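Local structure of minor fimbrium anchoring subunit Mfa2 (Porphyromonas gingivalis, 5NFI) at residues K62-N73 with T111-L122. The protein anchors the minor fimbriae in the bacterial outer membrane through its interaction with the shaft subunit Mfa1 and regulates fimbrial length. Sequence-based numbering, arbitrary orientation.
Sequences KDGLYTIFAWGN and TLWYATSPVVEL
Tyr114 sets CD1 over one face of the Trp71 indole, 3.5 Å from Trp71 CE2, with its ring plane inclined at 49° to the six-membered ring of the indole. Its CG stands anti to the backbone N (chi1 178°), which swings the ring across the neighbouring strand, alongside Phe69; the phenol OH then shares a hydrogen bond with Thr116 OG1, two residues on along the same face. The broad indole suits this place because it offers Tyr114 a wide surface while its NE1 bonds to Phe172 O. On the other face Ala70 opposes Ala115 in a hydrogen-bonded pair, and Gly72, with no side chain, leaves room for Trp113 CB. These are neighbouring antiparallel strands in a transthyretin-like beta-sandwich domain, as in the fimbrillin superfamily. Between Phe69 and Tyr66 the register slips by one residue at Ser117-Pro118. Proline has no N-H to give, and Ser117 bridges the break: its N binds Ile68 O at 3.1 Å, while OG, at chi1 82°, accepts from Ile68 N at 3.2 Å and donates to Pro118 O. Regular pairing resumes where Tyr66 and Val120 exchange two backbone bonds, and Leu65 CD2 packs on Val119 CG1 at 3.7 Å. At the far end of the pairing, Asn73 ND2 reaches Thr111 O at 3.2 Å from above the carbonyl plane; asparagine suits the spot because its amide both gives and accepts, OD1 taking a bond from Ala26 N and ND2 giving another to Glu24 O. Farther out, Val7 and Ile58, from strands 3-10 and 56-60, pack against Ile68.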
loop_
_atom_site.group_PDB
_atom_site.type_symbol
_atom_site.label_atom_id
_atom_site.label_comp_id
_atom_site.label_asym_id
_atom_site.label_seq_id
_atom_site.Cartn_x
_atom_site.Cartn_y
_atom_site.Cartn_z
ATOM N N LYS A 62 0.306 -25.789 19.731
ATOM C CA LYS A 62 0.679 -27.058 19.142
ATOM C C LYS A 62 1.946 -26.908 18.285
ATOM O O LYS A 62 2.072 -25.969 17.491
ATOM C CB LYS A 62 -0.488 -27.606 18.321
ATOM C CG LYS A 62 -1.838 -27.400 18.986
ATOM C CD LYS A 62 -2.686 -28.652 18.932
ATOM C CE LYS A 62 -3.811 -28.598 19.964
ATOM N NZ LYS A 62 -4.478 -29.933 20.190
ATOM N N ASP A 63 2.888 -27.831 18.469
ATOM C CA ASP A 63 4.102 -27.897 17.652
ATOM C C ASP A 63 3.776 -27.845 16.161
ATOM O O ASP A 63 2.687 -28.232 15.750
ATOM C CB ASP A 63 4.893 -29.179 17.963
ATOM C CG ASP A 63 5.158 -29.363 19.443
ATOM O OD1 ASP A 63 4.878 -28.423 20.223
ATOM O OD2 ASP A 63 5.653 -30.452 19.827
ATOM N N GLY A 64 4.720 -27.370 15.352
ATOM C CA GLY A 64 4.529 -27.371 13.909
ATOM C C GLY A 64 5.131 -26.205 13.137
ATOM O O GLY A 64 5.921 -25.414 13.680
ATOM N N LEU A 65 4.769 -26.113 11.857
ATOM C CA LEU A 65 5.253 -25.034 11.000
ATOM C C LEU A 65 4.274 -23.886 11.033
ATOM O O LEU A 65 3.059 -24.084 10.950
ATOM C CB LEU A 65 5.456 -25.504 9.560
ATOM C CG LEU A 65 6.678 -26.383 9.279
ATOM C CD1 LEU A 65 6.709 -26.762 7.812
ATOM C CD2 LEU A 65 7.977 -25.697 9.698
ATOM N N TYR A 66 4.791 -22.675 11.169
ATOM C CA TYR A 66 3.920 -21.517 11.165
ATOM C C TYR A 66 4.533 -20.401 10.354
ATOM O O TYR A 66 5.750 -20.299 10.226
ATOM C CB TYR A 66 3.645 -21.016 12.580
ATOM C CG TYR A 66 2.941 -21.983 13.500
ATOM C CD1 TYR A 66 3.651 -22.965 14.181
ATOM C CD2 TYR A 66 1.572 -21.888 13.722
ATOM C CE1 TYR A 66 3.010 -23.838 15.040
ATOM C CE2 TYR A 66 0.926 -22.756 14.573
ATOM C CZ TYR A 66 1.645 -23.727 15.235
ATOM O OH TYR A 66 1.006 -24.596 16.091
ATOM N N THR A 67 3.669 -19.569 9.793
ATOM C CA THR A 67 4.105 -18.334 9.175
ATOM C C THR A 67 3.364 -17.215 9.885
ATOM O O THR A 67 2.207 -17.376 10.299
ATOM C CB THR A 67 3.818 -18.297 7.662
ATOM O OG1 THR A 67 4.231 -19.529 7.062
ATOM C CG2 THR A 67 4.564 -17.144 7.019
ATOM N N ILE A 68 4.039 -16.090 10.048
ATOM C CA ILE A 68 3.439 -14.960 10.713
ATOM C C ILE A 68 3.193 -13.833 9.711
ATOM O O ILE A 68 4.072 -13.496 8.916
ATOM C CB ILE A 68 4.320 -14.498 11.874
ATOM C CG1 ILE A 68 3.816 -15.152 13.163
ATOM C CG2 ILE A 68 4.319 -12.986 12.002
ATOM C CD1 ILE A 68 4.784 -15.106 14.303
ATOM N N PHE A 69 1.983 -13.278 9.733
ATOM C CA PHE A 69 1.650 -12.114 8.917
ATOM C C PHE A 69 1.514 -10.902 9.829
ATOM O O PHE A 69 0.878 -10.975 10.883
ATOM C CB PHE A 69 0.359 -12.351 8.128
ATOM C CG PHE A 69 0.393 -13.586 7.251
ATOM C CD1 PHE A 69 1.561 -13.975 6.612
ATOM C CD2 PHE A 69 -0.739 -14.362 7.079
ATOM C CE1 PHE A 69 1.599 -15.104 5.815
ATOM C CE2 PHE A 69 -0.704 -15.494 6.287
ATOM C CZ PHE A 69 0.469 -15.861 5.656
ATOM N N ALA A 70 2.121 -9.787 9.455
ATOM C CA ALA A 70 2.089 -8.645 10.359
ATOM C C ALA A 70 1.611 -7.366 9.668
ATOM O O ALA A 70 2.035 -7.017 8.557
ATOM C CB ALA A 70 3.456 -8.426 10.993
ATOM N N TRP A 71 0.738 -6.654 10.362
ATOM C CA TRP A 71 0.175 -5.439 9.816
ATOM C C TRP A 71 0.426 -4.273 10.732
ATOM O O TRP A 71 0.169 -4.353 11.931
ATOM C CB TRP A 71 -1.315 -5.614 9.576
ATOM C CG TRP A 71 -1.622 -6.581 8.480
ATOM C CD1 TRP A 71 -1.851 -7.922 8.601
ATOM C CD2 TRP A 71 -1.744 -6.275 7.081
ATOM N NE1 TRP A 71 -2.113 -8.473 7.363
ATOM C CE2 TRP A 71 -2.053 -7.482 6.414
ATOM C CE3 TRP A 71 -1.625 -5.098 6.330
ATOM C CZ2 TRP A 71 -2.252 -7.541 5.037
ATOM C CZ3 TRP A 71 -1.815 -5.162 4.953
ATOM C CH2 TRP A 71 -2.131 -6.372 4.324
ATOM N N GLY A 72 0.933 -3.190 10.158
ATOM C CA GLY A 72 1.282 -2.014 10.918
ATOM C C GLY A 72 0.332 -0.888 10.630
ATOM O O GLY A 72 0.072 -0.571 9.469
ATOM N N ASN A 73 -0.174 -0.301 11.711
ATOM C CA ASN A 73 -1.096 0.827 11.681
ATOM C C ASN A 73 -2.447 0.512 11.046
ATOM O O ASN A 73 -2.990 1.320 10.310
ATOM C CB ASN A 73 -0.459 2.008 10.962
ATOM C CG ASN A 73 0.856 2.396 11.562
ATOM O OD1 ASN A 73 1.091 2.191 12.762
ATOM N ND2 ASN A 73 1.737 2.962 10.740
ATOM N N THR A 111 0.436 5.765 7.476
ATOM C CA THR A 111 1.260 4.736 6.861
ATOM C C THR A 111 0.612 3.399 7.104
ATOM O O THR A 111 -0.032 3.204 8.134
ATOM C CB THR A 111 2.669 4.736 7.425
ATOM O OG1 THR A 111 2.613 4.963 8.844
ATOM C CG2 THR A 111 3.471 5.846 6.777
ATOM N N LEU A 112 0.741 2.489 6.151
ATOM C CA LEU A 112 0.237 1.144 6.349
ATOM C C LEU A 112 1.328 0.177 5.999
ATOM O O LEU A 112 1.969 0.319 4.954
ATOM C CB LEU A 112 -0.990 0.878 5.494
ATOM C CG LEU A 112 -1.568 -0.527 5.674
ATOM C CD1 LEU A 112 -2.341 -0.594 6.970
ATOM C CD2 LEU A 112 -2.439 -0.929 4.488
ATOM N N TRP A 113 1.547 -0.815 6.853
ATOM C CA TRP A 113 2.720 -1.671 6.677
ATOM C C TRP A 113 2.414 -3.159 6.691
ATOM O O TRP A 113 1.551 -3.603 7.439
ATOM C CB TRP A 113 3.739 -1.384 7.768
ATOM C CG TRP A 113 4.183 0.033 7.839
ATOM C CD1 TRP A 113 3.494 1.087 8.368
ATOM C CD2 TRP A 113 5.441 0.551 7.401
ATOM N NE1 TRP A 113 4.243 2.232 8.270
ATOM C CE2 TRP A 113 5.445 1.929 7.683
ATOM C CE3 TRP A 113 6.559 -0.015 6.782
ATOM C CZ2 TRP A 113 6.524 2.746 7.376
ATOM C CZ3 TRP A 113 7.624 0.791 6.485
ATOM C CH2 TRP A 113 7.601 2.160 6.778
ATOM N N TYR A 114 3.137 -3.932 5.884
ATOM C CA TYR A 114 2.989 -5.377 5.923
ATOM C C TYR A 114 4.320 -6.139 6.027
ATOM O O TYR A 114 5.326 -5.739 5.469
ATOM C CB TYR A 114 2.225 -5.880 4.700
ATOM C CG TYR A 114 2.126 -7.382 4.735
ATOM C CD1 TYR A 114 1.321 -8.021 5.685
ATOM C CD2 TYR A 114 2.882 -8.165 3.886
ATOM C CE1 TYR A 114 1.253 -9.400 5.759
ATOM C CE2 TYR A 114 2.820 -9.539 3.952
ATOM C CZ TYR A 114 2.009 -10.151 4.892
ATOM O OH TYR A 114 1.941 -11.521 4.947
ATOM N N ALA A 115 4.319 -7.246 6.753
ATOM C CA ALA A 115 5.476 -8.129 6.734
ATOM C C ALA A 115 5.056 -9.595 6.687
ATOM O O ALA A 115 4.040 -9.983 7.276
ATOM C CB ALA A 115 6.361 -7.875 7.945
ATOM N N THR A 116 5.831 -10.403 5.973
ATOM C CA THR A 116 5.732 -11.847 6.112
ATOM C C THR A 116 7.034 -12.315 6.727
ATOM O O THR A 116 8.110 -11.972 6.245
ATOM C CB THR A 116 5.501 -12.573 4.777
ATOM O OG1 THR A 116 4.278 -12.113 4.170
ATOM C CG2 THR A 116 5.414 -14.072 5.002
ATOM N N SER A 117 6.937 -13.059 7.819
ATOM C CA SER A 117 8.110 -13.690 8.401
ATOM C C SER A 117 8.486 -14.931 7.587
ATOM O O SER A 117 7.696 -15.414 6.767
ATOM C CB SER A 117 7.848 -14.084 9.852
ATOM O OG SER A 117 7.150 -15.318 9.899
ATOM N N PRO A 118 9.693 -15.460 7.813
ATOM C CA PRO A 118 9.913 -16.777 7.219
ATOM C C PRO A 118 9.076 -17.830 7.936
ATOM O O PRO A 118 8.481 -17.549 8.971
ATOM C CB PRO A 118 11.414 -17.021 7.422
ATOM C CG PRO A 118 11.814 -16.097 8.531
ATOM C CD PRO A 118 10.900 -14.910 8.451
ATOM N N VAL A 119 9.014 -19.022 7.365
ATOM C CA VAL A 119 8.404 -20.138 8.037
ATOM C C VAL A 119 9.256 -20.514 9.237
ATOM O O VAL A 119 10.469 -20.745 9.112
ATOM C CB VAL A 119 8.272 -21.348 7.120
ATOM C CG1 VAL A 119 7.658 -22.528 7.888
ATOM C CG2 VAL A 119 7.464 -20.998 5.898
ATOM N N VAL A 120 8.617 -20.570 10.399
ATOM C CA VAL A 120 9.286 -20.968 11.626
ATOM C C VAL A 120 8.684 -22.266 12.108
ATOM O O VAL A 120 7.688 -22.733 11.549
ATOM C CB VAL A 120 9.166 -19.892 12.716
ATOM C CG1 VAL A 120 9.829 -18.605 12.250
ATOM C CG2 VAL A 120 7.714 -19.649 13.073
ATOM N N GLU A 121 9.270 -22.836 13.155
ATOM C CA GLU A 121 8.899 -24.172 13.582
ATOM C C GLU A 121 9.013 -24.402 15.086
ATOM O O GLU A 121 10.116 -24.385 15.634
ATOM C CB GLU A 121 9.765 -25.175 12.837
ATOM C CG GLU A 121 9.532 -26.619 13.175
ATOM C CD GLU A 121 10.466 -27.486 12.377
ATOM O OE1 GLU A 121 11.124 -26.912 11.471
ATOM O OE2 GLU A 121 10.577 -28.704 12.664
ATOM N N LEU A 122 7.868 -24.605 15.744
ATOM C CA LEU A 122 7.846 -25.135 17.109
ATOM C C LEU A 122 8.149 -26.623 17.093
ATOM O O LEU A 122 7.402 -27.397 16.482
ATOM C CB LEU A 122 6.495 -24.920 17.775
ATOM C CG LEU A 122 6.221 -23.620 18.516
ATOM C CD1 LEU A 122 5.084 -23.855 19.502
ATOM C CD2 LEU A 122 7.470 -23.119 19.208
#